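Local coordinates for ectoine dioxygenase (Sphingopyxis alaskensis, PDB 4MHR), which catalyses the iron(II)- and 2-oxoglutarate-dependent hydroxylation of L-ectoine to the osmoprotectant 5-hydroxyectoine, at residues 97-102 / 137-142; 191-196 / 249-254. One frame throughout, in Å; residues are numbered along the deposited sequence.

Contact 1 (97-102 / 137-142); sequences IRSIFE and RLNYKP
S99 and R137 meet across two antiparallel strands, the guanidinium reaching from one to the hydroxyl of the other. R137 has its CG anti to its own carbonyl carbon (chi1 -45°), which lays CG against the F101 ring, 3.5 Å from CE1. The chain bends at chi3, and the guanidinium settles with F101 CZ over its centre, 3.5 Å above the plane; the two side chains run side by side and point the same way, the ring and guanidinium planes 42° apart. That contact leaves the guanidinium edge for S99: NH2 donates to OG over 2.8 Å, nearly in the guanidinium plane. A long, flat cation suits this place, since its methylenes and one face serve the aromatic ring while its edge serves the hydroxyl; serine is short enough to put its hydroxyl at that edge.

The backbones hold the register. I100 and L138 form a hydrogen-bonded pair, flanked by the non-hydrogen-bonded pairs S99–N139 and F101–R137. I100 and L138 turn to the other face, where CD1 of the first lies 4.3 Å from CD2 of the second and helix 63-78 covers both with L77. R98 and S99 both face V89 on the next strand, a classic beta bulge. Within the bulge, R98 O accepts from Y140 N at 2.8 Å, and the R98 side chain, bent at chi2 (-72°), crosses P142 at about a right angle. P142 CD lies over one guanidinium face, offset toward the rim, while NE keeps a salt bridge to E91.

R137 thus ties its strand to S99 and F101, while R98 packs on P142, just past that strand, and pairs with E91; K141 here binds 2-oxoglutarate, and the ectoine-binding Q135 is close to F101.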
ATOM      1  N   ILE A  97     -16.264   9.338  -8.304  1.00 33.54           N
ATOM      2  CA  ILE A  97     -15.515   8.562  -7.286  1.00 35.66           C
ATOM      3  C   ILE A  97     -14.031   8.417  -7.710  1.00 34.61           C
ATOM      4  O   ILE A  97     -13.720   8.241  -8.891  1.00 37.56           O
ATOM      5  CB  ILE A  97     -16.183   7.216  -6.995  1.00 39.43           C
ATOM      6  CG1 ILE A  97     -17.520   7.455  -6.306  1.00 46.34           C
ATOM      7  CG2 ILE A  97     -15.388   6.353  -6.018  1.00 39.93           C
ATOM      8  CD1 ILE A  97     -18.359   6.219  -6.120  1.00 53.98           C
ATOM      9  N   ARG A  98     -13.132   8.665  -6.769  1.00 33.96           N
ATOM     10  CA  ARG A  98     -11.706   8.390  -6.963  1.00 36.67           C
ATOM     11  C   ARG A  98     -11.189   7.229  -6.077  1.00 38.86           C
ATOM     12  O   ARG A  98     -10.437   6.377  -6.581  1.00 39.69           O
ATOM     13  CB  ARG A  98     -10.875   9.614  -6.771  1.00 38.28           C
ATOM     14  CG  ARG A  98     -11.093  10.681  -7.875  1.00 40.97           C
ATOM     15  CD  ARG A  98     -10.504  10.328  -9.267  1.00 46.92           C
ATOM     16  NE  ARG A  98     -11.055  11.208 -10.323  1.00 45.22           N
ATOM     17  CZ  ARG A  98     -12.129  10.895 -11.057  1.00 42.73           C
ATOM     18  NH1 ARG A  98     -12.765   9.763 -10.847  1.00 43.44           N
ATOM     19  NH2 ARG A  98     -12.588  11.726 -11.981  1.00 47.28           N
ATOM     20  N   SER A  99     -11.595   7.199  -4.801  1.00 33.61           N
ATOM     21  CA  SER A  99     -11.320   6.080  -3.849  1.00 35.79           C
ATOM     22  C   SER A  99     -12.519   5.696  -2.949  1.00 38.35           C
ATOM     23  O   SER A  99     -13.282   6.562  -2.484  1.00 36.65           O
ATOM     24  CB  SER A  99     -10.198   6.416  -2.876  1.00 34.93           C
ATOM     25  OG  SER A  99      -9.062   6.873  -3.532  1.00 41.36           O
ATOM     26  N   ILE A 100     -12.625   4.397  -2.710  1.00 29.95           N
ATOM     27  CA  ILE A 100     -13.469   3.793  -1.687  1.00 33.14           C
ATOM     28  C   ILE A 100     -12.594   3.074  -0.607  1.00 33.75           C
ATOM     29  O   ILE A 100     -11.878   2.108  -0.927  1.00 32.52           O
ATOM     30  CB  ILE A 100     -14.414   2.783  -2.301  1.00 28.67           C
ATOM     31  CG1 ILE A 100     -15.248   3.360  -3.459  1.00 33.65           C
ATOM     32  CG2 ILE A 100     -15.385   2.221  -1.248  1.00 32.16           C
ATOM     33  CD1 ILE A 100     -15.964   2.291  -4.283  1.00 31.56           C
ATOM     34  N   PHE A 101     -12.590   3.612   0.605  1.00 32.85           N
ATOM     35  CA  PHE A 101     -11.852   3.045   1.768  1.00 33.11           C
ATOM     36  C   PHE A 101     -12.655   1.928   2.396  1.00 33.15           C
ATOM     37  O   PHE A 101     -13.862   1.823   2.154  1.00 30.86           O
ATOM     38  CB  PHE A 101     -11.574   4.132   2.809  1.00 33.56           C
ATOM     39  CG  PHE A 101     -10.447   5.057   2.436  1.00 37.30           C
ATOM     40  CD1 PHE A 101      -9.140   4.753   2.779  1.00 35.81           C
ATOM     41  CD2 PHE A 101     -10.684   6.228   1.714  1.00 40.53           C
ATOM     42  CE1 PHE A 101      -8.105   5.597   2.456  1.00 42.68           C
ATOM     43  CE2 PHE A 101      -9.636   7.068   1.361  1.00 43.00           C
ATOM     44  CZ  PHE A 101      -8.341   6.759   1.740  1.00 44.34           C
ATOM     45  N   GLU A 102     -11.994   1.056   3.135  1.00 31.95           N
ATOM     46  CA  GLU A 102     -12.656  -0.048   3.841  1.00 32.33           C
ATOM     47  C   GLU A 102     -13.300  -1.042   2.915  1.00 35.33           C
ATOM     48  O   GLU A 102     -14.311  -1.720   3.256  1.00 37.66           O
ATOM     49  CB  GLU A 102     -13.677   0.496   4.863  1.00 30.71           C
ATOM     50  CG  GLU A 102     -13.050   1.195   6.040  1.00 37.70           C
ATOM     51  CD  GLU A 102     -12.419   0.138   6.961  1.00 48.94           C
ATOM     52  OE1 GLU A 102     -13.182  -0.685   7.511  1.00 53.41           O
ATOM     53  OE2 GLU A 102     -11.168   0.067   7.071  1.00 51.40           O
ATOM     54  N   ARG A 137      -8.294   0.201   0.153  1.00 27.29           N
ATOM     55  CA  ARG A 137      -8.918   1.229  -0.728  1.00 33.18           C
ATOM     56  C   ARG A 137      -9.034   0.649  -2.080  1.00 30.83           C
ATOM     57  O   ARG A 137      -8.080  -0.002  -2.531  1.00 32.36           O
ATOM     58  CB  ARG A 137      -8.082   2.473  -1.005  1.00 30.35           C
ATOM     59  CG  ARG A 137      -7.357   3.162   0.063  1.00 44.47           C
ATOM     60  CD  ARG A 137      -6.200   3.979  -0.528  1.00 46.14           C
ATOM     61  NE  ARG A 137      -6.670   5.102  -1.310  1.00 55.12           N
ATOM     62  CZ  ARG A 137      -6.261   6.368  -1.176  1.00 61.10           C
ATOM     63  NH1 ARG A 137      -5.341   6.717  -0.276  1.00 57.67           N
ATOM     64  NH2 ARG A 137      -6.785   7.301  -1.966  1.00 54.24           N
ATOM     65  N   LEU A 138     -10.140   0.961  -2.745  1.00 33.05           N
ATOM     66  CA  LEU A 138     -10.308   0.739  -4.173  1.00 31.27           C
ATOM     67  C   LEU A 138     -10.121   2.102  -4.815  1.00 33.99           C
ATOM     68  O   LEU A 138     -10.794   3.117  -4.466  1.00 36.34           O
ATOM     69  CB  LEU A 138     -11.620   0.086  -4.520  1.00 33.78           C
ATOM     70  CG  LEU A 138     -11.963   0.060  -6.030  1.00 37.27           C
ATOM     71  CD1 LEU A 138     -10.960  -0.634  -6.903  1.00 37.97           C
ATOM     72  CD2 LEU A 138     -13.347  -0.502  -6.270  1.00 37.84           C
ATOM     73  N   ASN A 139      -9.127   2.154  -5.690  1.00 30.75           N
ATOM     74  CA  ASN A 139      -8.748   3.392  -6.382  1.00 34.28           C
ATOM     75  C   ASN A 139      -9.042   3.350  -7.869  1.00 37.86           C
ATOM     76  O   ASN A 139      -8.799   2.324  -8.521  1.00 36.43           O
ATOM     77  CB  ASN A 139      -7.272   3.633  -6.240  1.00 33.91           C
ATOM     78  CG  ASN A 139      -6.849   3.755  -4.809  1.00 41.48           C
ATOM     79  OD1 ASN A 139      -5.936   3.049  -4.316  1.00 42.88           O
ATOM     80  ND2 ASN A 139      -7.505   4.656  -4.112  1.00 42.32           N
ATOM     81  N   TYR A 140      -9.493   4.492  -8.387  1.00 36.74           N
ATOM     82  CA  TYR A 140      -9.750   4.710  -9.820  1.00 36.96           C
ATOM     83  C   TYR A 140      -9.239   6.065 -10.219  1.00 43.49           C
ATOM     84  O   TYR A 140      -9.601   7.098  -9.626  1.00 41.52           O
ATOM     85  CB  TYR A 140     -11.199   4.682 -10.091  1.00 40.84           C
ATOM     86  CG  TYR A 140     -11.525   4.958 -11.530  1.00 43.63           C
ATOM     87  CD1 TYR A 140     -11.899   6.256 -11.970  1.00 43.96           C
ATOM     88  CD2 TYR A 140     -11.454   3.947 -12.448  1.00 39.11           C
ATOM     89  CE1 TYR A 140     -12.198   6.480 -13.293  1.00 45.98           C
ATOM     90  CE2 TYR A 140     -11.736   4.168 -13.769  1.00 41.63           C
ATOM     91  CZ  TYR A 140     -12.119   5.403 -14.177  1.00 41.65           C
ATOM     92  OH  TYR A 140     -12.408   5.544 -15.483  1.00 52.23           O
ATOM     93  N   LYS A 141      -8.350   6.076 -11.188  1.00 38.91           N
ATOM     94  CA  LYS A 141      -7.687   7.320 -11.636  1.00 39.82           C
ATOM     95  C   LYS A 141      -8.054   7.376 -13.124  1.00 38.75           C
ATOM     96  O   LYS A 141      -7.579   6.521 -13.912  1.00 34.16           O
ATOM     97  CB  LYS A 141      -6.175   7.218 -11.450  1.00 42.14           C
ATOM     98  CG  LYS A 141      -5.311   8.188 -12.267  1.00 49.90           C
ATOM     99  CD  LYS A 141      -3.867   7.702 -12.417  1.00 57.48           C
ATOM    100  CE  LYS A 141      -2.869   8.842 -12.345  1.00 54.86           C
ATOM    101  NZ  LYS A 141      -1.575   8.368 -11.762  1.00 53.98           N
ATOM    102  N   PRO A 142      -8.951   8.294 -13.492  1.00 35.07           N
ATOM    103  CA  PRO A 142      -9.386   8.306 -14.889  1.00 38.73           C
ATOM    104  C   PRO A 142      -8.290   8.683 -15.877  1.00 29.66           C
ATOM    105  O   PRO A 142      -7.312   9.312 -15.530  1.00 33.82           O
ATOM    106  CB  PRO A 142     -10.432   9.422 -14.913  1.00 36.79           C
ATOM    107  CG  PRO A 142      -9.931  10.378 -13.860  1.00 40.25           C
ATOM    108  CD  PRO A 142      -9.483   9.464 -12.757  1.00 40.18           C
TER

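Contact 2 (191-196 / 249-254); sequences GSHRTY and CNLMHG
N250 holds its CG anti to the backbone N (chi1 -171°), which carries the amide toward the turn at 192-194, while S192 has its OG between its backbone N and carbonyl carbon (chi1 67°), directed at M252. From that position N250 ND2 gives both its protons to backbone oxygens: H193 O at 3.0 Å, almost in the amide plane, and T195 O at 3.0 Å, tilted from it. In each case the nitrogen stands above the plane of the accepting carbonyl. OD1 faces the other way, bonded to S153 and lying 3.8 Å from Y196 CD1, at the edge of the tyrosine ring. Asparagine suits the site because one short amide offers two donors and an acceptor. An alanine here would probably leave T195 O without its amide donor, H193 O with R26 but not the amide, and S153 without its amide partner, making the turn less firmly fixed.

S192 OG accepts from M252 N at 2.8 Å and is bonded to I189 O. L251 CD1 packs 3.1 Å from S192 OG and approaches the H193 ring obliquely. One water lies 2.9 Å from both S192 O and N250 O and can donate to either.

L251 touches the metal site indirectly: its O accepts from H253 ND1 at 3.0 Å, lying in the imidazole plane. This bond fixes the rotation of an iron-binding histidine, and a carbonyl acceptor on ND1 is consistent with NE2 being the nitrogen presented to iron. Backbone carbonyls at the turn and the M252 N-H thus find side-chain partners in N250 and S192.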
ATOM      1  N   GLY A 191      15.213   0.962  -2.115  1.00 26.11           N
ATOM      2  CA  GLY A 191      16.131   1.151  -1.000  1.00 26.29           C
ATOM      3  C   GLY A 191      15.821   2.323  -0.096  1.00 24.79           C
ATOM      4  O   GLY A 191      16.366   2.422   0.961  1.00 25.75           O
ATOM      5  N   SER A 192      14.856   3.136  -0.452  1.00 24.34           N
ATOM      6  CA  SER A 192      14.485   4.283   0.342  1.00 22.48           C
ATOM      7  C   SER A 192      13.811   3.941   1.643  1.00 25.14           C
ATOM      8  O   SER A 192      13.810   4.706   2.610  1.00 23.08           O
ATOM      9  CB  SER A 192      13.553   5.168  -0.490  1.00 22.96           C
ATOM     10  OG  SER A 192      12.266   4.624  -0.789  1.00 21.65           O
ATOM     11  N   HIS A 193      13.266   2.765   1.696  1.00 22.20           N
ATOM     12  CA  HIS A 193      12.692   2.252   2.946  1.00 23.80           C
ATOM     13  C   HIS A 193      13.626   2.078   4.156  1.00 22.15           C
ATOM     14  O   HIS A 193      13.139   1.981   5.324  1.00 23.89           O
ATOM     15  CB  HIS A 193      11.941   0.944   2.654  1.00 21.61           C
ATOM     16  CG  HIS A 193      12.833  -0.170   2.276  1.00 23.96           C
ATOM     17  ND1 HIS A 193      13.697  -0.102   1.190  1.00 23.62           N
ATOM     18  CD2 HIS A 193      13.012  -1.409   2.839  1.00 22.24           C
ATOM     19  CE1 HIS A 193      14.394  -1.224   1.108  1.00 22.99           C
ATOM     20  NE2 HIS A 193      14.005  -2.041   2.091  1.00 24.80           N
ATOM     21  N   ARG A 194      14.925   2.095   3.908  1.00 23.05           N
ATOM     22  CA  ARG A 194      15.886   1.976   4.953  1.00 26.10           C
ATOM     23  C   ARG A 194      16.278   3.314   5.529  1.00 25.95           C
ATOM     24  O   ARG A 194      17.137   3.340   6.414  1.00 30.35           O
ATOM     25  CB  ARG A 194      17.171   1.299   4.450  1.00 29.43           C
ATOM     26  CG  ARG A 194      17.058  -0.209   4.412  1.00 39.16           C
ATOM     27  CD  ARG A 194      18.429  -0.877   4.221  1.00 50.49           C
ATOM     28  NE  ARG A 194      18.172  -2.281   3.921  1.00 57.63           N
ATOM     29  CZ  ARG A 194      17.959  -3.172   4.864  1.00 52.87           C
ATOM     30  NH1 ARG A 194      17.971  -2.828   6.142  1.00 60.46           N
ATOM     31  NH2 ARG A 194      17.717  -4.386   4.548  1.00 46.27           N
ATOM     32  N   THR A 195      15.667   4.396   5.048  1.00 27.40           N
ATOM     33  CA  THR A 195      15.798   5.761   5.635  1.00 26.94           C
ATOM     34  C   THR A 195      14.477   6.297   6.031  1.00 26.12           C
ATOM     35  O   THR A 195      13.493   6.291   5.236  1.00 24.42           O
ATOM     36  CB  THR A 195      16.315   6.750   4.569  1.00 34.81           C
ATOM     37  OG1 THR A 195      17.571   6.295   4.086  1.00 31.07           O
ATOM     38  CG2 THR A 195      16.488   8.175   5.135  1.00 38.78           C
ATOM     39  N   TYR A 196      14.389   6.758   7.276  1.00 26.50           N
ATOM     40  CA  TYR A 196      13.200   7.420   7.706  1.00 27.78           C
ATOM     41  C   TYR A 196      13.431   8.933   7.477  1.00 28.60           C
ATOM     42  O   TYR A 196      14.308   9.533   8.103  1.00 30.99           O
ATOM     43  CB  TYR A 196      12.960   7.183   9.182  1.00 26.82           C
ATOM     44  CG  TYR A 196      11.706   7.823   9.675  1.00 25.47           C
ATOM     45  CD1 TYR A 196      10.470   7.430   9.175  1.00 26.26           C
ATOM     46  CD2 TYR A 196      11.736   8.791  10.681  1.00 28.21           C
ATOM     47  CE1 TYR A 196       9.306   7.980   9.649  1.00 26.83           C
ATOM     48  CE2 TYR A 196      10.571   9.313  11.217  1.00 24.61           C
ATOM     49  CZ  TYR A 196       9.387   8.950  10.721  1.00 27.14           C
ATOM     50  OH  TYR A 196       8.249   9.466  11.276  1.00 29.00           O
ATOM     51  N   CYS A 249       6.046  -0.493   4.176  1.00 24.96           N
ATOM     52  CA  CYS A 249       5.400   0.699   4.679  1.00 22.05           C
ATOM     53  C   CYS A 249       6.174   2.012   4.586  1.00 20.93           C
ATOM     54  O   CYS A 249       5.559   3.055   4.385  1.00 23.30           O
ATOM     55  CB  CYS A 249       4.983   0.499   6.147  1.00 24.59           C
ATOM     56  SG  CYS A 249       6.344   0.285   7.296  1.00 25.79           S
ATOM     57  N   ASN A 250       7.505   1.951   4.624  1.00 20.82           N
ATOM     58  CA  ASN A 250       8.300   3.131   4.610  1.00 21.63           C
ATOM     59  C   ASN A 250       8.968   3.443   3.249  1.00 19.77           C
ATOM     60  O   ASN A 250       9.856   4.285   3.180  1.00 22.32           O
ATOM     61  CB  ASN A 250       9.350   3.055   5.704  1.00 19.25           C
ATOM     62  CG  ASN A 250      10.096   4.393   5.888  1.00 21.42           C
ATOM     63  OD1 ASN A 250       9.500   5.465   6.046  1.00 27.00           O
ATOM     64  ND2 ASN A 250      11.386   4.314   5.862  1.00 20.57           N
ATOM     65  N   LEU A 251       8.604   2.726   2.198  1.00 21.14           N
ATOM     66  CA  LEU A 251       9.192   2.996   0.914  1.00 20.54           C
ATOM     67  C   LEU A 251       8.652   4.315   0.290  1.00 21.50           C
ATOM     68  O   LEU A 251       7.436   4.605   0.286  1.00 24.87           O
ATOM     69  CB  LEU A 251       8.880   1.872  -0.061  1.00 24.62           C
ATOM     70  CG  LEU A 251       9.588   1.907  -1.436  1.00 23.08           C
ATOM     71  CD1 LEU A 251      11.095   1.781  -1.254  1.00 23.56           C
ATOM     72  CD2 LEU A 251       8.988   0.862  -2.331  1.00 25.73           C
ATOM     73  N   MET A 252       9.550   5.115  -0.212  1.00 22.20           N
ATOM     74  CA  MET A 252       9.185   6.476  -0.771  1.00 22.87           C
ATOM     75  C   MET A 252       8.614   6.279  -2.146  1.00 25.12           C
ATOM     76  O   MET A 252       9.258   5.685  -3.025  1.00 24.17           O
ATOM     77  CB  MET A 252      10.427   7.384  -0.875  1.00 22.30           C
ATOM     78  CG  MET A 252      10.121   8.887  -1.124  1.00 23.27           C
ATOM     79  SD  MET A 252       9.016   9.647   0.114  1.00 25.33           S
ATOM     80  CE  MET A 252      10.118   9.736   1.463  1.00 29.03           C
ATOM     81  N   HIS A 253       7.376   6.729  -2.341  1.00 25.02           N
ATOM     82  CA  HIS A 253       6.717   6.450  -3.582  1.00 26.11           C
ATOM     83  C   HIS A 253       5.726   7.546  -3.973  1.00 27.49           C
ATOM     84  O   HIS A 253       5.279   8.424  -3.156  1.00 27.16           O
ATOM     85  CB  HIS A 253       5.991   5.069  -3.510  1.00 28.15           C
ATOM     86  CG  HIS A 253       4.798   5.080  -2.618  1.00 29.45           C
ATOM     87  ND1 HIS A 253       4.905   5.064  -1.246  1.00 33.39           N
ATOM     88  CD2 HIS A 253       3.485   5.249  -2.880  1.00 33.36           C
ATOM     89  CE1 HIS A 253       3.703   5.094  -0.708  1.00 35.15           C
ATOM     90  NE2 HIS A 253       2.823   5.226  -1.668  1.00 34.17           N
ATOM     91  N   GLY A 254       5.301   7.467  -5.209  1.00 28.09           N
ATOM     92  CA  GLY A 254       4.359   8.499  -5.778  1.00 27.63           C
ATOM     93  C   GLY A 254       4.041   8.207  -7.232  1.00 29.67           C
ATOM     94  O   GLY A 254       4.462   7.164  -7.724  1.00 27.28           O
TER
HETATM   95  O   HOH W   1      11.563   6.577   2.801  1.00 24.72           O
HETATM   96  O   HOH W   2      10.659   7.929   5.164  1.00 22.37           O

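Contact 1 closes before contact 2 opens along the chain, and the two lie on opposite sides of its centre, their centres about 23 Å apart and their nearest atoms about 7 Å apart without touching. Contact 1 joins two neighbouring strands near one end of the seven-stranded antiparallel sheet. Contact 2 joins the loop leading into strand 253-255 of the three-stranded sheet, which also holds 149-152, to the 3-10 turn and the start of strand 195-197. Together these sheets belong to the cupin fold of the PhyH family. Contact 1 includes the 2-oxoglutarate-binding K141 and contact 2 the iron-binding H253, so the cosubstrate residue comes from one sheet and this iron ligand from the other.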